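Local coordinates for thiamin pyrophosphokinase family protein (Enterococcus faecalis, PDB 3MEL) that probably transfers a diphosphate group from ATP to thiamine, giving thiamine diphosphate, which is bound in the crystal together with magnesium ions, at residues 2-8 with 23-29; 134-140 with 206-212; 155-159 with 196-200; 161-167 with 178-184. One frame throughout, in Å; residues are numbered along the deposited sequence.

Contact 1 of 4, residues 2-8 with 23-29; sequences SRVLLVA and YDYFVGI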
# COMPACT_ATOMS: atom_id res chain seq x y z
N SER A 2 16.65 21.88 6.35
CA SER A 2 16.38 21.19 7.61
C SER A 2 15.72 19.85 7.34
O SER A 2 14.91 19.73 6.44
CB SER A 2 15.50 22.05 8.50
OG SER A 2 14.55 22.75 7.72
N ARG A 3 16.05 18.83 8.12
CA ARG A 3 15.35 17.57 7.99
C ARG A 3 14.83 17.10 9.33
O ARG A 3 15.49 17.29 10.35
CB ARG A 3 16.27 16.52 7.39
CG ARG A 3 16.76 16.89 6.03
CD ARG A 3 17.60 15.78 5.46
NE ARG A 3 18.19 16.18 4.19
CZ ARG A 3 19.42 16.64 4.06
NH1 ARG A 3 20.21 16.75 5.13
NH2 ARG A 3 19.88 16.98 2.86
N VAL A 4 13.65 16.50 9.33
CA VAL A 4 13.13 15.92 10.56
C VAL A 4 12.87 14.46 10.35
O VAL A 4 12.38 14.08 9.30
CB VAL A 4 11.85 16.60 11.00
CG1 VAL A 4 11.39 16.02 12.33
CG2 VAL A 4 12.04 18.12 11.09
N LEU A 5 13.19 13.63 11.33
CA LEU A 5 12.97 12.19 11.21
C LEU A 5 11.90 11.67 12.17
O LEU A 5 12.02 11.87 13.37
CB LEU A 5 14.26 11.44 11.49
CG LEU A 5 14.11 9.93 11.42
CD1 LEU A 5 13.99 9.49 9.97
CD2 LEU A 5 15.28 9.24 12.07
N LEU A 6 10.86 11.01 11.65
CA LEU A 6 9.76 10.48 12.49
C LEU A 6 9.75 8.95 12.53
O LEU A 6 9.98 8.32 11.52
CB LEU A 6 8.41 11.02 12.01
CG LEU A 6 8.26 12.54 11.92
CD1 LEU A 6 8.97 13.04 10.66
CD2 LEU A 6 6.82 12.97 11.92
N VAL A 7 9.49 8.37 13.69
CA VAL A 7 9.59 6.91 13.85
C VAL A 7 8.31 6.24 14.39
O VAL A 7 8.00 6.32 15.58
CB VAL A 7 10.79 6.53 14.73
CG1 VAL A 7 11.02 5.05 14.72
CG2 VAL A 7 12.05 7.28 14.26
N ALA A 8 7.55 5.61 13.50
CA ALA A 8 6.42 4.79 13.90
C ALA A 8 6.91 3.50 14.53
O ALA A 8 8.11 3.29 14.69
CB ALA A 8 5.54 4.50 12.72
N TYR A 23 19.64 14.56 10.22
CA TYR A 23 18.42 15.04 10.89
C TYR A 23 18.72 16.04 12.02
O TYR A 23 19.69 15.90 12.75
CB TYR A 23 17.60 13.86 11.39
CG TYR A 23 17.33 12.88 10.30
CD1 TYR A 23 16.54 13.22 9.21
CD2 TYR A 23 17.88 11.60 10.34
CE1 TYR A 23 16.30 12.32 8.18
CE2 TYR A 23 17.65 10.70 9.32
CZ TYR A 23 16.86 11.06 8.25
OH TYR A 23 16.65 10.15 7.24
N ASP A 24 17.87 17.06 12.12
CA ASP A 24 18.01 18.12 13.10
C ASP A 24 16.99 17.98 14.24
O ASP A 24 16.93 18.84 15.11
CB ASP A 24 17.77 19.48 12.44
CG ASP A 24 18.69 19.73 11.28
OD1 ASP A 24 19.92 19.65 11.47
OD2 ASP A 24 18.18 20.02 10.19
N TYR A 25 16.20 16.92 14.22
CA TYR A 25 15.10 16.76 15.15
C TYR A 25 14.58 15.34 15.01
O TYR A 25 14.30 14.88 13.91
CB TYR A 25 14.00 17.76 14.80
CG TYR A 25 12.96 18.00 15.89
CD1 TYR A 25 13.32 18.59 17.10
CD2 TYR A 25 11.62 17.65 15.70
CE1 TYR A 25 12.38 18.81 18.09
CE2 TYR A 25 10.67 17.88 16.69
CZ TYR A 25 11.06 18.46 17.88
OH TYR A 25 10.14 18.69 18.87
N PHE A 26 14.46 14.62 16.13
CA PHE A 26 14.01 13.24 16.09
C PHE A 26 12.67 13.08 16.81
O PHE A 26 12.52 13.50 17.96
CB PHE A 26 15.05 12.31 16.71
CG PHE A 26 16.33 12.23 15.92
CD1 PHE A 26 16.75 11.03 15.38
CD2 PHE A 26 17.12 13.35 15.72
CE1 PHE A 26 17.94 10.94 14.67
CE2 PHE A 26 18.31 13.27 15.01
CZ PHE A 26 18.71 12.06 14.48
N VAL A 27 11.72 12.45 16.12
CA VAL A 27 10.34 12.34 16.58
C VAL A 27 9.94 10.88 16.73
O VAL A 27 10.00 10.12 15.78
CB VAL A 27 9.38 13.03 15.61
CG1 VAL A 27 7.96 13.03 16.17
CG2 VAL A 27 9.82 14.44 15.35
N GLY A 28 9.53 10.49 17.93
CA GLY A 28 9.06 9.15 18.19
C GLY A 28 7.55 9.14 18.10
O GLY A 28 6.89 10.10 18.49
N ILE A 29 7.00 8.06 17.57
CA ILE A 29 5.56 7.90 17.51
C ILE A 29 5.20 6.62 18.24
O ILE A 29 5.57 5.53 17.82
CB ILE A 29 5.07 7.83 16.07
CG1 ILE A 29 5.54 9.07 15.29
CG2 ILE A 29 3.58 7.70 16.03
CD1 ILE A 29 5.21 9.05 13.82
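Leu5 lays its CB over the face of the Tyr23 ring, 3.6 Å from the centroid and 13° off the ring normal, a CH-pi contact. Its CD1 continues along the same ring to CZ. With CG of Leu5 anti to the backbone N (chi1 178°), CD2 reaches Phe26 CD1 at 4.0 Å. On the other face of the sheet, Val4 CG1 meets the edge of the Tyr25 ring in its plane, at CD2, and also touches Val27 CG2, while Leu6 CG packs alongside Val27 CB, 3.9 Å away. Between the two layers of side chains, parallel strands 3-7 and 26-29 are tied by Leu5 N to Tyr25 O (3.1 Å), Val27 N to Leu5 O (2.8 Å), Val7 N to Val27 O and Ile29 N to Val7 O. At the N-terminal end of the pair Asp24 binds Arg3 twice: its N donates to Arg3 O, and its OD2 accepts from Arg3 N at 3.2 Å on the anti side of the carboxylate. Strand 95-99 flanks 3-7 and strand 45-48 flanks 26-29, within the parallel half of the main sheet. Alternating backbone bonds fix the register and apolar side chains fill both faces, placing Ile29 beside Asp79, Thr80 and the bound thiamine diphosphate.

Contact 2 of 4, residues 134-140 with 206-212; sequences QNSIQYY and IAVIQSK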
# COMPACT_ATOMS: atom_id res chain seq x y z
N GLN A 134 12.87 -1.22 1.76
CA GLN A 134 12.70 -1.47 0.32
C GLN A 134 12.12 -0.32 -0.49
O GLN A 134 12.08 -0.40 -1.72
CB GLN A 134 11.74 -2.64 0.06
CG GLN A 134 12.10 -3.96 0.65
CD GLN A 134 11.33 -5.08 -0.03
OE1 GLN A 134 10.81 -5.98 0.62
NE2 GLN A 134 11.24 -5.00 -1.34
N ASN A 135 11.62 0.71 0.19
CA ASN A 135 10.81 1.70 -0.51
C ASN A 135 11.13 3.11 -0.09
O ASN A 135 11.48 3.36 1.06
CB ASN A 135 9.32 1.44 -0.30
CG ASN A 135 8.86 0.22 -1.05
OD1 ASN A 135 8.65 0.26 -2.25
ND2 ASN A 135 8.71 -0.89 -0.34
N SER A 136 10.99 4.03 -1.04
CA SER A 136 11.18 5.43 -0.74
C SER A 136 10.22 6.26 -1.57
O SER A 136 10.29 6.23 -2.80
CB SER A 136 12.61 5.85 -1.01
OG SER A 136 12.72 7.27 -0.92
N ILE A 137 9.36 7.02 -0.88
CA ILE A 137 8.22 7.66 -1.51
C ILE A 137 8.27 9.19 -1.43
O ILE A 137 8.47 9.76 -0.36
CB ILE A 137 6.91 7.14 -0.88
CG1 ILE A 137 6.85 5.61 -0.97
CG2 ILE A 137 5.70 7.74 -1.58
CD1 ILE A 137 5.75 4.96 -0.18
N GLN A 138 8.09 9.84 -2.57
CA GLN A 138 8.07 11.30 -2.64
C GLN A 138 6.79 11.75 -3.32
O GLN A 138 6.29 11.05 -4.20
CB GLN A 138 9.25 11.81 -3.46
CG GLN A 138 10.45 12.24 -2.63
CD GLN A 138 11.39 13.15 -3.41
OE1 GLN A 138 12.10 12.71 -4.31
NE2 GLN A 138 11.39 14.43 -3.06
N TYR A 139 6.26 12.92 -2.95
CA TYR A 139 5.01 13.39 -3.55
C TYR A 139 5.19 14.59 -4.46
O TYR A 139 6.02 15.45 -4.20
CB TYR A 139 3.95 13.69 -2.49
CG TYR A 139 3.57 12.47 -1.69
CD1 TYR A 139 2.62 11.57 -2.16
CD2 TYR A 139 4.17 12.20 -0.48
CE1 TYR A 139 2.28 10.45 -1.43
CE2 TYR A 139 3.84 11.09 0.25
CZ TYR A 139 2.90 10.22 -0.23
OH TYR A 139 2.61 9.13 0.52
N TYR A 140 4.40 14.63 -5.53
CA TYR A 140 4.47 15.73 -6.48
C TYR A 140 3.10 16.25 -6.89
O TYR A 140 2.20 15.47 -7.21
CB TYR A 140 5.24 15.31 -7.72
CG TYR A 140 6.71 15.10 -7.48
CD1 TYR A 140 7.60 16.16 -7.56
CD2 TYR A 140 7.20 13.84 -7.19
CE1 TYR A 140 8.93 15.96 -7.34
CE2 TYR A 140 8.54 13.64 -6.96
CZ TYR A 140 9.40 14.70 -7.04
OH TYR A 140 10.75 14.50 -6.84
N ILE A 206 0.99 12.69 -7.99
CA ILE A 206 1.77 11.48 -8.19
C ILE A 206 2.69 11.23 -7.02
O ILE A 206 3.19 12.16 -6.35
CB ILE A 206 2.59 11.53 -9.49
CG1 ILE A 206 1.70 11.96 -10.66
CG2 ILE A 206 3.22 10.17 -9.77
CD1 ILE A 206 2.46 12.26 -11.92
N ALA A 207 2.88 9.95 -6.75
CA ALA A 207 3.80 9.52 -5.73
C ALA A 207 4.93 8.87 -6.47
O ALA A 207 4.78 7.77 -7.01
CB ALA A 207 3.12 8.51 -4.80
N VAL A 208 6.07 9.53 -6.53
CA VAL A 208 7.21 8.90 -7.15
C VAL A 208 7.75 7.90 -6.14
O VAL A 208 7.97 8.25 -4.98
CB VAL A 208 8.26 9.93 -7.55
CG1 VAL A 208 9.55 9.25 -7.96
CG2 VAL A 208 7.72 10.80 -8.67
N ILE A 209 7.93 6.65 -6.57
CA ILE A 209 8.43 5.61 -5.66
C ILE A 209 9.68 4.92 -6.20
O ILE A 209 9.68 4.46 -7.33
CB ILE A 209 7.36 4.53 -5.36
CG1 ILE A 209 6.19 5.12 -4.56
CG2 ILE A 209 7.98 3.36 -4.60
CD1 ILE A 209 5.10 4.12 -4.28
N GLN A 210 10.73 4.86 -5.39
CA GLN A 210 11.94 4.11 -5.73
C GLN A 210 12.08 2.92 -4.80
O GLN A 210 11.94 3.06 -3.60
CB GLN A 210 13.17 5.00 -5.65
CG GLN A 210 13.19 6.15 -6.65
CD GLN A 210 14.53 6.88 -6.69
OE1 GLN A 210 14.58 8.11 -6.65
NE2 GLN A 210 15.62 6.12 -6.78
N SER A 211 12.39 1.76 -5.35
CA SER A 211 12.29 0.52 -4.60
C SER A 211 13.39 -0.45 -5.02
O SER A 211 14.12 -0.16 -5.96
CB SER A 211 10.91 -0.11 -4.84
OG SER A 211 10.56 -0.13 -6.23
N LYS A 212 13.50 -1.57 -4.32
CA LYS A 212 14.46 -2.63 -4.68
C LYS A 212 14.01 -3.98 -4.12
O LYS A 212 13.11 -4.03 -3.28
CB LYS A 212 15.85 -2.32 -4.14
CG LYS A 212 16.00 -2.50 -2.63
CD LYS A 212 17.38 -2.09 -2.15
CE LYS A 212 17.45 -1.99 -0.64
NZ LYS A 212 18.76 -1.44 -0.17
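With CG anti to its carbonyl carbon (chi1 -69°), the Tyr140 ring swings across Val208, whose CG2 is likewise anti to its own carbonyl carbon, and Tyr140 CE2 comes to 3.4 Å from Val208 CG2, the two side chains meeting at a slant. Ile137 and Ile209 each carry CG1 beside the backbone N, and the chains run alongside one another with their CG1 atoms 3.7 Å apart. Next to them on this face, Tyr139 CE1 rests 4.0 Å from Ala207 CB. The extended side chain of Gln134 reaches the residue just after strand 206-211, where NE2 donates to Lys212 O at 2.9 Å, the acceptor lying 25° out of the Gln134 amide plane, while Lys212 N donates to Gln134 O. Strands 135-140 and 206-211 form an antiparallel ladder in the main mixed sheet, between strands 128-131 and 155-160. Ser136-Gln210, Gln138-Val208 and Tyr140-Ile206 are its hydrogen-bonded pairs; Gln138 N to Val208 O is nearly straight at 172°, whereas the return bond from Val208 N to Gln138 O is weak. Several polar ends are committed elsewhere: Ser136 OG bonds to Glu150, and Lys212 NZ forms a salt bridge with Asp152. The amide of Asn135 faces the second subunit, giving ND2 to Gly104 O and taking Ile106 N of that chain on OD1.

Contact 3 of 4, residues 155-159 with 196-200; sequences YLAYC and AAAFS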
# COMPACT_ATOMS: atom_id res chain seq x y z
N TYR A 155 14.54 0.30 -8.84
CA TYR A 155 13.33 0.56 -9.61
C TYR A 155 12.79 1.97 -9.44
O TYR A 155 13.07 2.63 -8.44
CB TYR A 155 12.27 -0.49 -9.27
CG TYR A 155 12.74 -1.91 -9.53
CD1 TYR A 155 12.93 -2.37 -10.83
CD2 TYR A 155 13.01 -2.78 -8.48
CE1 TYR A 155 13.37 -3.65 -11.08
CE2 TYR A 155 13.45 -4.07 -8.72
CZ TYR A 155 13.62 -4.50 -10.02
OH TYR A 155 14.07 -5.78 -10.28
N LEU A 156 12.05 2.43 -10.43
CA LEU A 156 11.40 3.74 -10.39
C LEU A 156 9.92 3.56 -10.73
O LEU A 156 9.55 2.72 -11.54
CB LEU A 156 12.08 4.68 -11.39
CG LEU A 156 11.52 6.09 -11.63
CD1 LEU A 156 11.48 6.95 -10.34
CD2 LEU A 156 12.28 6.79 -12.74
N ALA A 157 9.05 4.34 -10.10
CA ALA A 157 7.63 4.16 -10.32
C ALA A 157 6.91 5.48 -10.28
O ALA A 157 7.20 6.35 -9.45
CB ALA A 157 7.06 3.22 -9.31
N TYR A 158 5.98 5.65 -11.21
CA TYR A 158 5.07 6.77 -11.14
C TYR A 158 3.68 6.26 -10.80
O TYR A 158 2.99 5.66 -11.62
CB TYR A 158 5.09 7.57 -12.43
CG TYR A 158 6.43 8.20 -12.69
CD1 TYR A 158 6.71 9.49 -12.26
CD2 TYR A 158 7.43 7.50 -13.36
CE1 TYR A 158 7.96 10.06 -12.48
CE2 TYR A 158 8.65 8.05 -13.60
CZ TYR A 158 8.92 9.33 -13.16
OH TYR A 158 10.16 9.86 -13.40
N CYS A 159 3.32 6.46 -9.54
CA CYS A 159 2.06 6.00 -9.00
C CYS A 159 1.11 7.19 -8.99
O CYS A 159 1.31 8.13 -8.22
CB CYS A 159 2.29 5.45 -7.61
SG CYS A 159 3.44 4.07 -7.61
N ALA A 196 19.54 10.35 -13.04
CA ALA A 196 18.36 11.16 -12.81
C ALA A 196 17.36 10.89 -13.90
O ALA A 196 17.75 10.66 -15.05
CB ALA A 196 18.70 12.64 -12.77
N ALA A 197 16.08 10.92 -13.55
CA ALA A 197 15.03 10.84 -14.55
C ALA A 197 14.29 12.16 -14.52
O ALA A 197 14.58 13.01 -13.69
CB ALA A 197 14.11 9.69 -14.26
N ALA A 198 13.36 12.36 -15.45
CA ALA A 198 12.54 13.56 -15.42
C ALA A 198 11.11 13.26 -15.84
O ALA A 198 10.86 12.24 -16.49
CB ALA A 198 13.15 14.65 -16.28
N PHE A 199 10.17 14.12 -15.45
CA PHE A 199 8.76 13.94 -15.79
C PHE A 199 7.97 15.20 -15.49
O PHE A 199 8.39 16.04 -14.69
CB PHE A 199 8.16 12.78 -15.00
CG PHE A 199 7.79 13.14 -13.58
CD1 PHE A 199 6.46 13.41 -13.24
CD2 PHE A 199 8.76 13.20 -12.58
CE1 PHE A 199 6.11 13.73 -11.93
CE2 PHE A 199 8.41 13.52 -11.25
CZ PHE A 199 7.08 13.79 -10.93
N SER A 200 6.81 15.32 -16.12
CA SER A 200 5.94 16.47 -15.91
C SER A 200 4.47 16.12 -16.15
O SER A 200 4.16 15.10 -16.78
CB SER A 200 6.37 17.67 -16.76
OG SER A 200 6.94 17.26 -17.99
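Strands 155-159 and 196-200 run almost parallel, 12° between their directions, but their axes stay 10.3 Å apart at closest approach, too far for a backbone ladder, so side chains alone bridge the gap. Tyr158 presents its ring edge to the face of Phe199 in a T-shaped (edge-to-face) pair, centroids 4.8 Å apart and planes at 61°. The atom that leads is Tyr158 CE1, placed above the Phe199 ring but offset toward its rim, nearest CD2 and CG. Phe199 holds CG between its backbone N and carbonyl carbon (chi1 80°), which turns the face of the ring to the tyrosine. The phenol oxygen lies farther along the same flank: Tyr158 OH is 3.7 Å from Phe199 CD2 and 4.0 Å from Ala197 CB. Leu156 CD2 also reaches Ala197 CB, at 3.8 Å, so the leucine and tyrosine ends converge on one methyl group from the same side. Both segments belong to the vitamin B1 binding domain, where the antiparallel part of the large sheet packs face to face on the three-stranded sheet as a beta-sandwich. Strand 155-160 lies between 206-211 and 185-190 in the large sheet; strand 196-200 is central in the small one, between 144-148 and 167-170. Tyr140 and Val208 from the large sheet, with Leu167 and Leu169 from the small one, pack on Phe199.

Contact 4 of 4, residues 161-167 with 178-184; sequences LTPVENL and NQDVPYP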
# COMPACT_ATOMS: atom_id res chain seq x y z
N LEU A 161 -1.98 8.89 -7.92
CA LEU A 161 -2.93 8.66 -6.86
C LEU A 161 -4.33 9.09 -7.30
O LEU A 161 -5.37 8.64 -6.75
CB LEU A 161 -2.49 9.40 -5.60
CG LEU A 161 -1.11 8.96 -5.12
CD1 LEU A 161 -0.69 9.81 -3.93
CD2 LEU A 161 -1.10 7.47 -4.80
N THR A 162 -4.36 9.94 -8.32
CA THR A 162 -5.59 10.45 -8.87
C THR A 162 -5.49 10.38 -10.37
O THR A 162 -4.41 10.22 -10.91
CB THR A 162 -5.73 11.91 -8.54
OG1 THR A 162 -4.72 12.63 -9.25
CG2 THR A 162 -5.59 12.13 -7.05
N PRO A 163 -6.62 10.56 -11.07
CA PRO A 163 -6.48 10.70 -12.52
C PRO A 163 -5.45 11.81 -12.79
O PRO A 163 -5.60 12.91 -12.24
CB PRO A 163 -7.87 11.16 -12.98
CG PRO A 163 -8.78 10.93 -11.83
CD PRO A 163 -7.96 10.97 -10.59
N VAL A 164 -4.44 11.53 -13.61
CA VAL A 164 -3.44 12.53 -13.99
C VAL A 164 -3.61 12.95 -15.46
O VAL A 164 -4.11 12.18 -16.27
CB VAL A 164 -1.98 12.04 -13.70
CG1 VAL A 164 -0.97 12.74 -14.59
CG2 VAL A 164 -1.63 12.26 -12.25
N GLU A 165 -3.20 14.17 -15.79
CA GLU A 165 -3.31 14.67 -17.15
C GLU A 165 -1.97 15.08 -17.76
O GLU A 165 -1.13 15.69 -17.08
CB GLU A 165 -4.27 15.85 -17.21
CG GLU A 165 -5.72 15.46 -17.36
CD GLU A 165 -6.64 16.67 -17.39
OE1 GLU A 165 -6.11 17.80 -17.25
OE2 GLU A 165 -7.87 16.49 -17.56
N ASN A 166 -1.78 14.76 -19.04
CA ASN A 166 -0.60 15.15 -19.80
C ASN A 166 0.66 14.72 -19.07
O ASN A 166 1.47 15.54 -18.68
CB ASN A 166 -0.59 16.66 -20.07
CG ASN A 166 0.47 17.09 -21.07
OD1 ASN A 166 0.80 16.36 -22.02
ND2 ASN A 166 1.02 18.28 -20.87
N LEU A 167 0.82 13.41 -18.88
CA LEU A 167 1.97 12.90 -18.16
C LEU A 167 3.10 12.52 -19.11
O LEU A 167 3.03 11.49 -19.79
CB LEU A 167 1.59 11.69 -17.29
CG LEU A 167 2.77 10.98 -16.61
CD1 LEU A 167 3.61 11.96 -15.85
CD2 LEU A 167 2.30 9.88 -15.71
N ASN A 178 2.78 12.77 -23.02
CA ASN A 178 1.50 13.45 -23.14
C ASN A 178 0.34 12.54 -22.74
O ASN A 178 -0.79 12.67 -23.24
CB ASN A 178 1.34 13.99 -24.56
CG ASN A 178 2.42 14.99 -24.93
OD1 ASN A 178 2.42 16.13 -24.44
ND2 ASN A 178 3.36 14.58 -25.79
N GLN A 179 0.63 11.62 -21.82
CA GLN A 179 -0.28 10.56 -21.42
C GLN A 179 -1.41 11.05 -20.53
O GLN A 179 -1.16 11.67 -19.49
CB GLN A 179 0.50 9.51 -20.64
CG GLN A 179 -0.30 8.31 -20.25
CD GLN A 179 -0.77 7.55 -21.46
OE1 GLN A 179 0.00 6.82 -22.09
NE2 GLN A 179 -2.05 7.72 -21.82
N ASP A 180 -2.65 10.77 -20.91
CA ASP A 180 -3.76 10.97 -19.98
C ASP A 180 -3.95 9.68 -19.19
O ASP A 180 -3.89 8.59 -19.75
CB ASP A 180 -5.04 11.40 -20.68
CG ASP A 180 -5.08 12.90 -20.95
OD1 ASP A 180 -4.08 13.59 -20.65
OD2 ASP A 180 -6.12 13.39 -21.45
N VAL A 181 -4.14 9.83 -17.89
CA VAL A 181 -4.28 8.71 -16.96
C VAL A 181 -5.63 8.91 -16.28
O VAL A 181 -5.76 9.73 -15.38
CB VAL A 181 -3.14 8.71 -15.91
CG1 VAL A 181 -3.30 7.57 -14.92
CG2 VAL A 181 -1.79 8.60 -16.58
N PRO A 182 -6.65 8.16 -16.73
CA PRO A 182 -8.07 8.39 -16.44
C PRO A 182 -8.49 8.03 -15.01
O PRO A 182 -9.55 8.44 -14.56
CB PRO A 182 -8.78 7.46 -17.44
CG PRO A 182 -7.68 6.82 -18.27
CD PRO A 182 -6.45 6.90 -17.45
N TYR A 183 -7.65 7.28 -14.32
CA TYR A 183 -7.94 6.82 -12.97
C TYR A 183 -6.63 6.37 -12.33
O TYR A 183 -5.64 6.19 -13.03
CB TYR A 183 -8.95 5.67 -13.04
CG TYR A 183 -8.57 4.65 -14.07
CD1 TYR A 183 -7.68 3.63 -13.76
CD2 TYR A 183 -9.04 4.73 -15.38
CE1 TYR A 183 -7.30 2.70 -14.70
CE2 TYR A 183 -8.66 3.80 -16.33
CZ TYR A 183 -7.80 2.79 -15.98
OH TYR A 183 -7.39 1.85 -16.89
N PRO A 184 -6.60 6.20 -11.01
CA PRO A 184 -5.38 5.71 -10.35
C PRO A 184 -4.64 4.60 -11.11
O PRO A 184 -5.20 3.56 -11.43
CB PRO A 184 -5.91 5.20 -9.01
CG PRO A 184 -7.08 6.09 -8.72
CD PRO A 184 -7.66 6.52 -10.04
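A G1 beta bulge interrupts the antiparallel pairing of 161-167 with 178-184, where two residues, Asn166 and Leu167, stand opposite the single Gln179. Leu167 N donates to Gln179 O at 2.7 Å, and Gln179 N returns a bond to Leu167 O. The extra residue, Asn166, has positive phi (53°), and its N is taken up by a side chain instead: Asp180 OD1 accepts it at 3.0 Å, met nearly along the C-O axis. The bulge shifts the register by one, and on its other side Val164 pairs with Val181; Val181 N to Val164 O is 2.9 Å, while Val164 N to Val181 O is weak. Corners at 166 and 178 carry the chain from strand 155-160 of the large sheet to 167-170 of the small one and back toward 185-190. Val164 CB lies 4.2 Å from Val181 CB. From beyond the corner Leu167 CD2 comes near Val181 CG2, on a face that continues onto Ile206 and Cys160. Pro163 CB packs on Pro182 O at 3.6 Å. Asn166 ND2 bonds to Asp202 OD2, and the nearest Asn166 side-chain atom is about 3 Å from a bound magnesium ion, away from the thiamine diphosphate site.

Overall arrangement
Contact 1 belongs to the parallel half of the long mixed sheet, whereas contacts 2 and 3 reach its antiparallel half; the centres of contacts 1 and 2 lie 19 Å apart without touching. Ile29 of contact 1 is about 4 Å, side chain to ligand, from the bound thiamine diphosphate; in contact 2, the side chain of Tyr139 is about 14 Å from the bound thiamine diphosphate. Contacts 2 and 3 are joined through neighbouring strands 206-211 and 155-160, Ala207 N lying 2.8 Å from Cys159 O. Contact 4 closes over the end of this region, with Ile206 CG1 3.7 Å from Val164 CG2 and Leu167 touching Phe199. Contacts 2, 3 and 4 all reach the second subunit.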